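Local atomic coordinates of 4-alpha-glucanotransferase (Corynebacterium glutamicum, PDB entry 5B68), a protein that belongs to the amylomaltase (disproportionating enzyme) family of glucanotransferases and joins an N-terminal beta-sandwich domain to a TIM-barrel domain. Residues 72-81 with 155-164; 324-332 with 393-401. All coordinates share one frame; numbering follows the deposited sequence.

Contact 1 (72-81 with 155-164); sequences PLPPSVVAVE and AECGLIITPA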
ATOM      1  N   PRO A  72      -0.469  21.158  26.006  1.00 20.50           N
ATOM      2  CA  PRO A  72      -0.243  20.602  27.316  1.00 19.58           C
ATOM      3  C   PRO A  72       0.585  19.326  27.263  1.00 21.22           C
ATOM      4  O   PRO A  72       1.539  19.172  28.066  1.00 18.67           O
ATOM      5  CB  PRO A  72      -1.660  20.376  27.853  1.00 21.75           C
ATOM      6  CG  PRO A  72      -2.511  21.378  27.126  1.00 21.33           C
ATOM      7  CD  PRO A  72      -1.917  21.386  25.739  1.00 20.03           C
ATOM      8  N   LEU A  73       0.249  18.432  26.319  1.00 18.29           N
ATOM      9  CA  LEU A  73       1.061  17.300  25.959  1.00 17.01           C
ATOM     10  C   LEU A  73       1.433  17.421  24.486  1.00 16.09           C
ATOM     11  O   LEU A  73       0.773  18.159  23.744  1.00 17.65           O
ATOM     12  CB  LEU A  73       0.318  15.991  26.155  1.00 17.52           C
ATOM     13  CG  LEU A  73       0.183  15.554  27.644  1.00 18.01           C
ATOM     14  CD1 LEU A  73      -0.842  14.513  27.807  1.00 18.76           C
ATOM     15  CD2 LEU A  73       1.538  15.087  28.183  1.00 19.23           C
ATOM     16  N   PRO A  74       2.387  16.610  24.048  1.00 17.38           N
ATOM     17  CA  PRO A  74       2.662  16.604  22.614  1.00 16.32           C
ATOM     18  C   PRO A  74       1.450  16.045  21.868  1.00 16.54           C
ATOM     19  O   PRO A  74       0.538  15.412  22.461  1.00 16.34           O
ATOM     20  CB  PRO A  74       3.893  15.706  22.476  1.00 17.28           C
ATOM     21  CG  PRO A  74       4.496  15.726  23.834  1.00 17.01           C
ATOM     22  CD  PRO A  74       3.377  15.830  24.806  1.00 17.22           C
ATOM     23  N   PRO A  75       1.416  16.279  20.545  1.00 19.36           N
ATOM     24  CA  PRO A  75       0.303  15.673  19.754  1.00 18.72           C
ATOM     25  C   PRO A  75       0.191  14.182  20.011  1.00 17.82           C
ATOM     26  O   PRO A  75      -0.913  13.687  20.214  1.00 18.61           O
ATOM     27  CB  PRO A  75       0.762  15.904  18.290  1.00 19.58           C
ATOM     28  CG  PRO A  75       1.690  17.054  18.371  1.00 20.35           C
ATOM     29  CD  PRO A  75       2.393  17.028  19.699  1.00 20.95           C
ATOM     30  N   SER A  76       1.355  13.490  20.006  1.00 16.04           N
ATOM     31  CA  SER A  76       1.516  12.112  20.501  1.00 16.60           C
ATOM     32  C   SER A  76       3.023  11.891  20.737  1.00 17.12           C
ATOM     33  O   SER A  76       3.821  12.722  20.337  1.00 18.82           O
ATOM     34  CB  SER A  76       0.923  11.091  19.570  1.00 18.36           C
ATOM     35  OG  SER A  76       1.383  11.286  18.225  1.00 18.44           O
ATOM     36  N   VAL A  77       3.384  10.760  21.338  1.00 18.41           N
ATOM     37  CA  VAL A  77       4.761  10.422  21.609  1.00 17.80           C
ATOM     38  C   VAL A  77       5.019   9.001  21.158  1.00 19.42           C
ATOM     39  O   VAL A  77       4.286   8.074  21.545  1.00 19.11           O
ATOM     40  CB  VAL A  77       5.016  10.515  23.121  1.00 16.60           C
ATOM     41  CG1 VAL A  77       6.427   9.998  23.431  1.00 18.19           C
ATOM     42  CG2 VAL A  77       4.763  11.934  23.647  1.00 17.36           C
ATOM     43  N   VAL A  78       6.000   8.837  20.268  1.00 20.95           N
ATOM     44  CA  VAL A  78       6.328   7.530  19.721  1.00 18.26           C
ATOM     45  C   VAL A  78       7.786   7.228  20.094  1.00 18.30           C
ATOM     46  O   VAL A  78       8.617   8.088  19.884  1.00 19.79           O
ATOM     47  CB  VAL A  78       6.180   7.505  18.164  1.00 18.48           C
ATOM     48  CG1 VAL A  78       6.432   6.094  17.670  1.00 21.95           C
ATOM     49  CG2 VAL A  78       4.756   7.885  17.769  1.00 19.96           C
ATOM     50  N   ALA A  79       8.063   6.075  20.643  1.00 18.42           N
ATOM     51  CA  ALA A  79       9.430   5.701  21.101  1.00 18.51           C
ATOM     52  C   ALA A  79       9.655   4.268  20.722  1.00 19.46           C
ATOM     53  O   ALA A  79       8.712   3.443  20.666  1.00 19.85           O
ATOM     54  CB  ALA A  79       9.566   5.899  22.594  1.00 20.78           C
ATOM     55  N   VAL A  80      10.923   3.939  20.438  1.00 18.32           N
ATOM     56  CA  VAL A  80      11.282   2.566  20.228  1.00 18.69           C
ATOM     57  C   VAL A  80      11.453   1.927  21.576  1.00 21.82           C
ATOM     58  O   VAL A  80      11.895   2.588  22.526  1.00 22.32           O
ATOM     59  CB  VAL A  80      12.596   2.457  19.458  1.00 19.89           C
ATOM     60  CG1 VAL A  80      13.080   0.991  19.343  1.00 22.50           C
ATOM     61  CG2 VAL A  80      12.391   3.147  18.119  1.00 21.43           C
ATOM     62  N   GLU A  81      11.038   0.678  21.668  1.00 18.91           N
ATOM     63  CA  GLU A  81      11.226  -0.172  22.886  1.00 24.35           C
ATOM     64  C   GLU A  81      12.591   0.007  23.503  1.00 25.25           C
ATOM     65  O   GLU A  81      13.527   0.033  22.805  1.00 22.69           O
ATOM     66  CB  GLU A  81      11.058  -1.645  22.480  1.00 27.30           C
ATOM     67  CG  GLU A  81      10.568  -2.496  23.612  1.00 33.05           C
ATOM     68  CD  GLU A  81      10.259  -3.913  23.206  1.00 38.17           C
ATOM     69  OE1 GLU A  81       9.574  -4.579  24.042  1.00 34.82           O
ATOM     70  OE2 GLU A  81      10.704  -4.309  22.073  1.00 31.98           O
ATOM     71  N   ALA A 155      -5.483  16.634  29.893  1.00 23.62           N
ATOM     72  CA  ALA A 155      -5.020  16.381  28.502  1.00 21.31           C
ATOM     73  C   ALA A 155      -4.575  14.929  28.394  1.00 22.12           C
ATOM     74  O   ALA A 155      -4.262  14.260  29.412  1.00 19.37           O
ATOM     75  CB  ALA A 155      -3.879  17.295  28.089  1.00 21.54           C
ATOM     76  N   GLU A 156      -4.554  14.413  27.163  1.00 19.87           N
ATOM     77  CA  GLU A 156      -4.049  13.057  26.966  1.00 20.76           C
ATOM     78  C   GLU A 156      -3.392  13.044  25.581  1.00 21.48           C
ATOM     79  O   GLU A 156      -3.725  13.858  24.735  1.00 22.99           O
ATOM     80  CB  GLU A 156      -5.149  11.993  27.020  1.00 24.18           C
ATOM     81  CG  GLU A 156      -6.250  12.178  26.006  1.00 25.24           C
ATOM     82  CD  GLU A 156      -7.154  10.959  26.015  1.00 34.60           C
ATOM     83  OE1 GLU A 156      -7.039  10.096  25.103  1.00 36.49           O
ATOM     84  OE2 GLU A 156      -7.862  10.808  27.020  1.00 34.48           O
ATOM     85  N   CYS A 157      -2.458  12.140  25.378  1.00 21.93           N
ATOM     86  CA  CYS A 157      -1.930  11.884  24.069  1.00 19.41           C
ATOM     87  C   CYS A 157      -1.554  10.413  23.928  1.00 21.85           C
ATOM     88  O   CYS A 157      -1.402   9.719  24.898  1.00 19.39           O
ATOM     89  CB  CYS A 157      -0.790  12.814  23.716  1.00 17.15           C
ATOM     90  SG  CYS A 157       0.764  12.396  24.527  1.00 20.05           S
ATOM     91  N   GLY A 158      -1.471   9.910  22.689  1.00 19.61           N
ATOM     92  CA  GLY A 158      -0.997   8.541  22.506  1.00 19.65           C
ATOM     93  C   GLY A 158       0.468   8.502  22.875  1.00 19.12           C
ATOM     94  O   GLY A 158       1.193   9.470  22.661  1.00 22.25           O
ATOM     95  N   LEU A 159       0.860   7.365  23.399  1.00 17.41           N
ATOM     96  CA  LEU A 159       2.224   6.960  23.682  1.00 17.84           C
ATOM     97  C   LEU A 159       2.402   5.588  23.059  1.00 18.50           C
ATOM     98  O   LEU A 159       1.804   4.591  23.538  1.00 18.10           O
ATOM     99  CB  LEU A 159       2.489   6.858  25.197  1.00 18.31           C
ATOM    100  CG  LEU A 159       3.886   6.345  25.611  1.00 20.10           C
ATOM    101  CD1 LEU A 159       5.037   7.158  25.059  1.00 20.17           C
ATOM    102  CD2 LEU A 159       4.059   6.240  27.119  1.00 21.05           C
ATOM    103  N   ILE A 160       3.167   5.533  21.973  1.00 19.47           N
ATOM    104  CA  ILE A 160       3.179   4.390  21.115  1.00 18.28           C
ATOM    105  C   ILE A 160       4.592   3.838  21.114  1.00 17.39           C
ATOM    106  O   ILE A 160       5.521   4.545  20.763  1.00 21.77           O
ATOM    107  CB  ILE A 160       2.766   4.821  19.712  1.00 20.23           C
ATOM    108  CG1 ILE A 160       1.340   5.457  19.752  1.00 20.27           C
ATOM    109  CG2 ILE A 160       2.760   3.618  18.795  1.00 19.73           C
ATOM    110  CD1 ILE A 160       1.151   6.475  18.692  1.00 21.47           C
ATOM    111  N   ILE A 161       4.728   2.601  21.488  1.00 18.34           N
ATOM    112  CA  ILE A 161       6.025   1.983  21.673  1.00 17.64           C
ATOM    113  C   ILE A 161       6.251   0.910  20.563  1.00 19.22           C
ATOM    114  O   ILE A 161       5.426  -0.010  20.351  1.00 17.16           O
ATOM    115  CB  ILE A 161       6.081   1.341  23.060  1.00 20.01           C
ATOM    116  CG1 ILE A 161       5.800   2.386  24.183  1.00 18.72           C
ATOM    117  CG2 ILE A 161       7.411   0.673  23.267  1.00 18.85           C
ATOM    118  CD1 ILE A 161       6.783   3.563  24.213  1.00 19.54           C
ATOM    119  N   THR A 162       7.343   1.070  19.836  1.00 18.01           N
ATOM    120  CA  THR A 162       7.513   0.385  18.575  1.00 19.02           C
ATOM    121  C   THR A 162       8.747  -0.514  18.644  1.00 18.72           C
ATOM    122  O   THR A 162       9.647  -0.302  19.456  1.00 19.03           O
ATOM    123  CB  THR A 162       7.638   1.365  17.442  1.00 17.24           C
ATOM    124  OG1 THR A 162       8.888   2.040  17.510  1.00 19.23           O
ATOM    125  CG2 THR A 162       6.472   2.368  17.369  1.00 17.15           C
ATOM    126  N   PRO A 163       8.731  -1.615  17.877  1.00 19.44           N
ATOM    127  CA  PRO A 163       9.874  -2.545  17.989  1.00 19.31           C
ATOM    128  C   PRO A 163      11.128  -2.087  17.270  1.00 19.10           C
ATOM    129  O   PRO A 163      11.069  -1.498  16.179  1.00 18.80           O
ATOM    130  CB  PRO A 163       9.314  -3.850  17.410  1.00 20.40           C
ATOM    131  CG  PRO A 163       8.355  -3.361  16.380  1.00 19.85           C
ATOM    132  CD  PRO A 163       7.679  -2.165  16.998  1.00 19.75           C
ATOM    133  N   ALA A 164      12.284  -2.404  17.851  1.00 19.93           N
ATOM    134  CA  ALA A 164      13.534  -2.106  17.200  1.00 20.31           C
ATOM    135  C   ALA A 164      13.694  -2.812  15.801  1.00 20.22           C
ATOM    136  O   ALA A 164      14.192  -2.215  14.888  1.00 22.93           O
ATOM    137  CB  ALA A 164      14.707  -2.451  18.141  1.00 23.08           C
TER
HETATM  138  O   HOH W   1      -2.094  16.115  23.270  1.00 29.17           O
HETATM  139  O   HOH W   2      -2.420  11.441  20.478  1.00 20.53           O
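Val77 N donates to Gly158 O at 2.9 Å, and from this pair onward strands 76-80 and 155-162 run parallel, with their short axes 4.7 Å apart and N-to-C directions 20° apart. The bonds follow the alternation of a parallel pair: Ile160 N donates to Val77 O, Ala79 N to Ile160 O, Thr162 N to Ala79 O, and Glu81 N to Thr162 O, the last at 2.8 Å with a nearly straight 175° at the hydrogen. CA-H...O contacts add to four of these carbonyls, as from Leu159 CA to Val77 O.

Before Ser76 water replaces direct pairing. One molecule lies between Pro74 O and Glu156 O, within hydrogen-bonding distance of each; a second donates to Pro75 O and accepts from Gly158 N.

Apolar contacts divide between the two faces. On that of Val77, Leu159, Ala79 and Ile161, Val77 and Leu159 lie side by side, CG1 meeting CD1 at 3.6 Å. Ile161 carries CG1 anti to its carbonyl carbon (chi1 -57°), and the further turn at chi2 brings CD1 within 4.0 Å of Ala79 CB. On the other face, Val78 CG1 approaches Thr162 CG2 at 3.7 Å, the two side chains crossing at about a right angle. In the preceding loop, Leu73 CD1 lies 3.6 Å from Glu156 CA, and Cys157 SG packs on Leu73 CB.

Strand 142-150 pairs antiparallel with the far edge of 153-162 in this beta-sandwich domain, while Leu73 reaches Phe87 and Val89 of strand 86-92. Helix 487-500 packs against the Val78 and Ile160 face, through Ala489 and Leu496, and Arg524 hydrogen-bonds to Thr162 OG1 and Pro163 O.

Contact 2 (324-332 with 393-401); sequences LIDFATWCA and PGGADAQNL
Helix 324-332 and the short helix 396-400 meet at 117° between their N-to-C directions, with segment axes 9.8 Å apart and Trp330 and Ala396 nearest in backbone, CA to CA 6.1 Å. Here the long helix 307-338 packs on the short helix that follows barrel strand 382-387, in the TIM-barrel region.

The indole of Trp330 carries most of the contact. With CG anti to the backbone N, it extends from its helix to the first turn of the other. Ala396 CA sits over the five-membered ring, 3.5 Å from the centroid and only 10° off the normal, a CH-pi contact over the face. Ala396 CB covers the same face nearer the six-membered ring, at 3.5 Å from Trp330 CE3, and also meets the edge of Phe327 at CD1. Gln399 approaches a different part of the indole: its amide lies at the ring edge, with OE1 3.5 Å from Trp330 CD1 and the two planes 73° apart, so that the groups do not stack.

Toward the start of 324-332, Asn400 lies against Asp326. Its OD1 is 3.7 Å from Asp326 CB, and ND2 is 3.2 Å from Asp326 O. A water sits between Asp326 O and Asn400 OD1, within hydrogen-bonding distance of each; another donates to Asn400 O at 2.9 Å and more weakly to Asp326 OD2.

Outside partners hold both sides of the junction. Thr238 OG1 bonds with Ala396 N, Asp397 bonds with Thr239 and Arg240, and Phe327 stacks on Phe242.

Chemically, an aromatic face on an alanine adjoins a hydrated polar margin. Between the two segments the buried part is mainly van der Waals and CH-pi packing, with no clear direct hydrogen bond, whereas Asp326 and Asn400 are bridged in part by water.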
ATOM      1  N   LEU A 324     -15.765   1.530  10.926  1.00 20.19           N
ATOM      2  CA  LEU A 324     -16.659   0.615  10.107  1.00 22.00           C
ATOM      3  C   LEU A 324     -17.994   1.284   9.820  1.00 20.77           C
ATOM      4  O   LEU A 324     -18.469   1.350   8.698  1.00 20.32           O
ATOM      5  CB  LEU A 324     -16.877  -0.740  10.778  1.00 21.15           C
ATOM      6  CG  LEU A 324     -17.805  -1.669   9.984  1.00 22.06           C
ATOM      7  CD1 LEU A 324     -17.263  -1.845   8.533  1.00 23.40           C
ATOM      8  CD2 LEU A 324     -17.927  -2.931  10.730  1.00 23.22           C
ATOM      9  N   ILE A 325     -18.593   1.808  10.879  1.00 21.51           N
ATOM     10  CA  ILE A 325     -19.903   2.468  10.720  1.00 20.95           C
ATOM     11  C   ILE A 325     -19.795   3.656   9.812  1.00 21.13           C
ATOM     12  O   ILE A 325     -20.657   3.831   8.969  1.00 22.37           O
ATOM     13  CB  ILE A 325     -20.404   2.947  12.094  1.00 21.39           C
ATOM     14  CG1 ILE A 325     -20.658   1.754  12.970  1.00 26.20           C
ATOM     15  CG2 ILE A 325     -21.659   3.814  11.922  1.00 25.10           C
ATOM     16  CD1 ILE A 325     -20.841   2.059  14.444  1.00 26.53           C
ATOM     17  N   ASP A 326     -18.700   4.474   9.921  1.00 20.98           N
ATOM     18  CA  ASP A 326     -18.485   5.614   9.048  1.00 21.43           C
ATOM     19  C   ASP A 326     -18.339   5.246   7.562  1.00 21.20           C
ATOM     20  O   ASP A 326     -18.920   5.881   6.668  1.00 21.83           O
ATOM     21  CB  ASP A 326     -17.254   6.453   9.457  1.00 24.53           C
ATOM     22  CG  ASP A 326     -17.389   7.117  10.851  1.00 30.32           C
ATOM     23  OD1 ASP A 326     -18.502   7.227  11.381  1.00 26.68           O
ATOM     24  OD2 ASP A 326     -16.325   7.482  11.386  1.00 30.39           O
ATOM     25  N   PHE A 327     -17.512   4.220   7.300  1.00 20.91           N
ATOM     26  CA  PHE A 327     -17.309   3.747   5.942  1.00 21.26           C
ATOM     27  C   PHE A 327     -18.697   3.274   5.341  1.00 21.79           C
ATOM     28  O   PHE A 327     -19.054   3.622   4.229  1.00 24.47           O
ATOM     29  CB  PHE A 327     -16.358   2.553   5.940  1.00 21.63           C
ATOM     30  CG  PHE A 327     -16.299   1.860   4.599  1.00 21.10           C
ATOM     31  CD1 PHE A 327     -15.692   2.483   3.568  1.00 21.78           C
ATOM     32  CD2 PHE A 327     -16.847   0.598   4.418  1.00 22.88           C
ATOM     33  CE1 PHE A 327     -15.612   1.869   2.329  1.00 22.06           C
ATOM     34  CE2 PHE A 327     -16.773  -0.008   3.192  1.00 22.43           C
ATOM     35  CZ  PHE A 327     -16.183   0.637   2.158  1.00 21.57           C
ATOM     36  N   ALA A 328     -19.381   2.465   6.099  1.00 20.77           N
ATOM     37  CA  ALA A 328     -20.638   1.827   5.672  1.00 21.82           C
ATOM     38  C   ALA A 328     -21.737   2.897   5.467  1.00 25.24           C
ATOM     39  O   ALA A 328     -22.529   2.793   4.559  1.00 25.10           O
ATOM     40  CB  ALA A 328     -21.079   0.818   6.681  1.00 19.24           C
ATOM     41  N   THR A 329     -21.723   3.923   6.301  1.00 22.22           N
ATOM     42  CA  THR A 329     -22.699   5.018   6.174  1.00 22.34           C
ATOM     43  C   THR A 329     -22.415   5.813   4.910  1.00 22.95           C
ATOM     44  O   THR A 329     -23.324   6.172   4.186  1.00 23.85           O
ATOM     45  CB  THR A 329     -22.671   5.938   7.400  1.00 23.88           C
ATOM     46  OG1 THR A 329     -22.950   5.171   8.577  1.00 23.79           O
ATOM     47  CG2 THR A 329     -23.646   7.096   7.218  1.00 26.53           C
ATOM     48  N   TRP A 330     -21.144   6.085   4.619  1.00 24.10           N
ATOM     49  CA  TRP A 330     -20.728   6.708   3.399  1.00 21.82           C
ATOM     50  C   TRP A 330     -21.208   5.868   2.199  1.00 23.30           C
ATOM     51  O   TRP A 330     -21.714   6.447   1.225  1.00 26.06           O
ATOM     52  CB  TRP A 330     -19.194   6.932   3.336  1.00 21.57           C
ATOM     53  CG  TRP A 330     -18.701   7.512   2.062  1.00 24.98           C
ATOM     54  CD1 TRP A 330     -18.494   8.810   1.780  1.00 28.71           C
ATOM     55  CD2 TRP A 330     -18.337   6.777   0.872  1.00 26.26           C
ATOM     56  NE1 TRP A 330     -18.064   8.948   0.465  1.00 31.57           N
ATOM     57  CE2 TRP A 330     -17.967   7.710  -0.096  1.00 27.05           C
ATOM     58  CE3 TRP A 330     -18.295   5.415   0.558  1.00 30.74           C
ATOM     59  CZ2 TRP A 330     -17.566   7.334  -1.392  1.00 30.10           C
ATOM     60  CZ3 TRP A 330     -17.887   5.035  -0.763  1.00 32.85           C
ATOM     61  CH2 TRP A 330     -17.540   5.988  -1.685  1.00 30.01           C
ATOM     62  N   CYS A 331     -21.038   4.548   2.255  1.00 22.04           N
ATOM     63  CA  CYS A 331     -21.548   3.692   1.154  1.00 23.48           C
ATOM     64  C   CYS A 331     -23.077   3.832   0.968  1.00 23.44           C
ATOM     65  O   CYS A 331     -23.536   3.956  -0.126  1.00 22.50           O
ATOM     66  CB  CYS A 331     -21.283   2.245   1.386  1.00 23.13           C
ATOM     67  SG  CYS A 331     -19.450   1.912   1.353  1.00 24.87           S
ATOM     68  N   ALA A 332     -23.793   3.811   2.068  1.00 21.71           N
ATOM     69  CA  ALA A 332     -25.269   4.001   2.045  1.00 22.78           C
ATOM     70  C   ALA A 332     -25.629   5.325   1.411  1.00 24.64           C
ATOM     71  O   ALA A 332     -26.482   5.406   0.477  1.00 24.62           O
ATOM     72  CB  ALA A 332     -25.795   3.859   3.476  1.00 23.74           C
ATOM     73  N   PRO A 393      -9.590  11.044  -4.196  1.00 25.83           N
ATOM     74  CA  PRO A 393      -9.895  12.341  -3.543  1.00 26.30           C
ATOM     75  C   PRO A 393     -11.385  12.642  -3.194  1.00 29.29           C
ATOM     76  O   PRO A 393     -11.678  13.445  -2.313  1.00 33.56           O
ATOM     77  CB  PRO A 393      -9.396  13.366  -4.551  1.00 30.23           C
ATOM     78  CG  PRO A 393      -9.373  12.642  -5.869  1.00 27.19           C
ATOM     79  CD  PRO A 393      -8.900  11.243  -5.479  1.00 27.64           C
ATOM     80  N   GLY A 394     -12.311  12.024  -3.882  1.00 30.74           N
ATOM     81  CA  GLY A 394     -13.737  12.234  -3.561  1.00 30.87           C
ATOM     82  C   GLY A 394     -14.378  11.082  -2.835  1.00 29.48           C
ATOM     83  O   GLY A 394     -15.577  10.969  -2.845  1.00 30.01           O
ATOM     84  N   GLY A 395     -13.594  10.185  -2.220  1.00 25.43           N
ATOM     85  CA  GLY A 395     -14.118   8.939  -1.727  1.00 23.37           C
ATOM     86  C   GLY A 395     -14.380   8.847  -0.234  1.00 22.93           C
ATOM     87  O   GLY A 395     -14.431   9.859   0.449  1.00 22.23           O
ATOM     88  N   ALA A 396     -14.488   7.644   0.258  1.00 20.00           N
ATOM     89  CA  ALA A 396     -14.910   7.392   1.637  1.00 21.99           C
ATOM     90  C   ALA A 396     -13.913   7.971   2.656  1.00 21.89           C
ATOM     91  O   ALA A 396     -14.319   8.714   3.584  1.00 21.80           O
ATOM     92  CB  ALA A 396     -15.131   5.898   1.866  1.00 19.47           C
ATOM     93  N   ASP A 397     -12.615   7.590   2.529  1.00 19.75           N
ATOM     94  CA  ASP A 397     -11.611   8.073   3.476  1.00 20.33           C
ATOM     95  C   ASP A 397     -11.462   9.605   3.341  1.00 20.26           C
ATOM     96  O   ASP A 397     -11.206  10.291   4.318  1.00 21.07           O
ATOM     97  CB  ASP A 397     -10.256   7.378   3.320  1.00 20.18           C
ATOM     98  CG  ASP A 397     -10.168   5.997   3.951  1.00 20.89           C
ATOM     99  OD1 ASP A 397     -11.099   5.415   4.457  1.00 21.63           O
ATOM    100  OD2 ASP A 397      -9.049   5.403   3.895  1.00 21.08           O
ATOM    101  N   ALA A 398     -11.582  10.154   2.133  1.00 18.22           N
ATOM    102  CA  ALA A 398     -11.421  11.599   1.890  1.00 20.97           C
ATOM    103  C   ALA A 398     -12.442  12.326   2.729  1.00 23.13           C
ATOM    104  O   ALA A 398     -12.138  13.355   3.281  1.00 25.27           O
ATOM    105  CB  ALA A 398     -11.600  11.952   0.390  1.00 21.80           C
ATOM    106  N   GLN A 399     -13.620  11.754   2.860  1.00 23.67           N
ATOM    107  CA  GLN A 399     -14.664  12.316   3.731  1.00 25.12           C
ATOM    108  C   GLN A 399     -14.426  11.984   5.214  1.00 23.91           C
ATOM    109  O   GLN A 399     -14.380  12.919   6.059  1.00 24.82           O
ATOM    110  CB  GLN A 399     -16.084  11.854   3.312  1.00 26.45           C
ATOM    111  CG  GLN A 399     -17.152  12.173   4.377  1.00 30.98           C
ATOM    112  CD  GLN A 399     -18.513  11.635   4.009  1.00 37.69           C
ATOM    113  OE1 GLN A 399     -19.027  10.720   4.660  1.00 46.72           O
ATOM    114  NE2 GLN A 399     -19.060  12.129   2.900  1.00 43.77           N
ATOM    115  N   ASN A 400     -14.357  10.695   5.538  1.00 21.80           N
ATOM    116  CA  ASN A 400     -14.319  10.223   6.928  1.00 22.49           C
ATOM    117  C   ASN A 400     -13.014  10.534   7.677  1.00 21.68           C
ATOM    118  O   ASN A 400     -13.032  10.651   8.925  1.00 24.20           O
ATOM    119  CB  ASN A 400     -14.604   8.734   6.993  1.00 22.06           C
ATOM    120  CG  ASN A 400     -16.016   8.398   6.565  1.00 25.89           C
ATOM    121  OD1 ASN A 400     -16.977   9.109   6.905  1.00 26.06           O
ATOM    122  ND2 ASN A 400     -16.154   7.283   5.869  1.00 25.94           N
ATOM    123  N   LEU A 401     -11.925  10.694   6.923  1.00 20.56           N
ATOM    124  CA  LEU A 401     -10.660  11.008   7.494  1.00 22.31           C
ATOM    125  C   LEU A 401     -10.244  12.409   7.180  1.00 20.34           C
ATOM    126  O   LEU A 401      -9.027  12.745   7.346  1.00 19.29           O
ATOM    127  CB  LEU A 401      -9.563  10.010   7.062  1.00 20.33           C
ATOM    128  CG  LEU A 401      -9.732   8.528   7.353  1.00 22.15           C
ATOM    129  CD1 LEU A 401      -8.474   7.785   6.926  1.00 23.04           C
ATOM    130  CD2 LEU A 401      -9.959   8.307   8.803  1.00 23.13           C
TER
HETATM  131  O   HOH W   3     -19.953   8.600   6.848  1.00 39.76           O
HETATM  132  O   HOH W   4     -15.311  10.645  10.737  1.00 42.84           O

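Contact 1 precedes contact 2 along the chain, the first closing before the second opens, and they lie in the N-terminal beta-sandwich domain and the TIM-barrel part of the enzyme, respectively. Their centres are about 28 Å apart and their nearest atoms about 15 Å, without touching. Contact 1 joins two parallel strands and faces helix 487-500 of the TIM-barrel part, so it also lies at an interface between the two regions. Contact 2 is wholly within the TIM-barrel part. One contact thus concerns the attached domain; the other ties a long helix from the connection between strands 215-218 and 382-387 of the eight-stranded parallel barrel sheet to the short helix that follows 382-387.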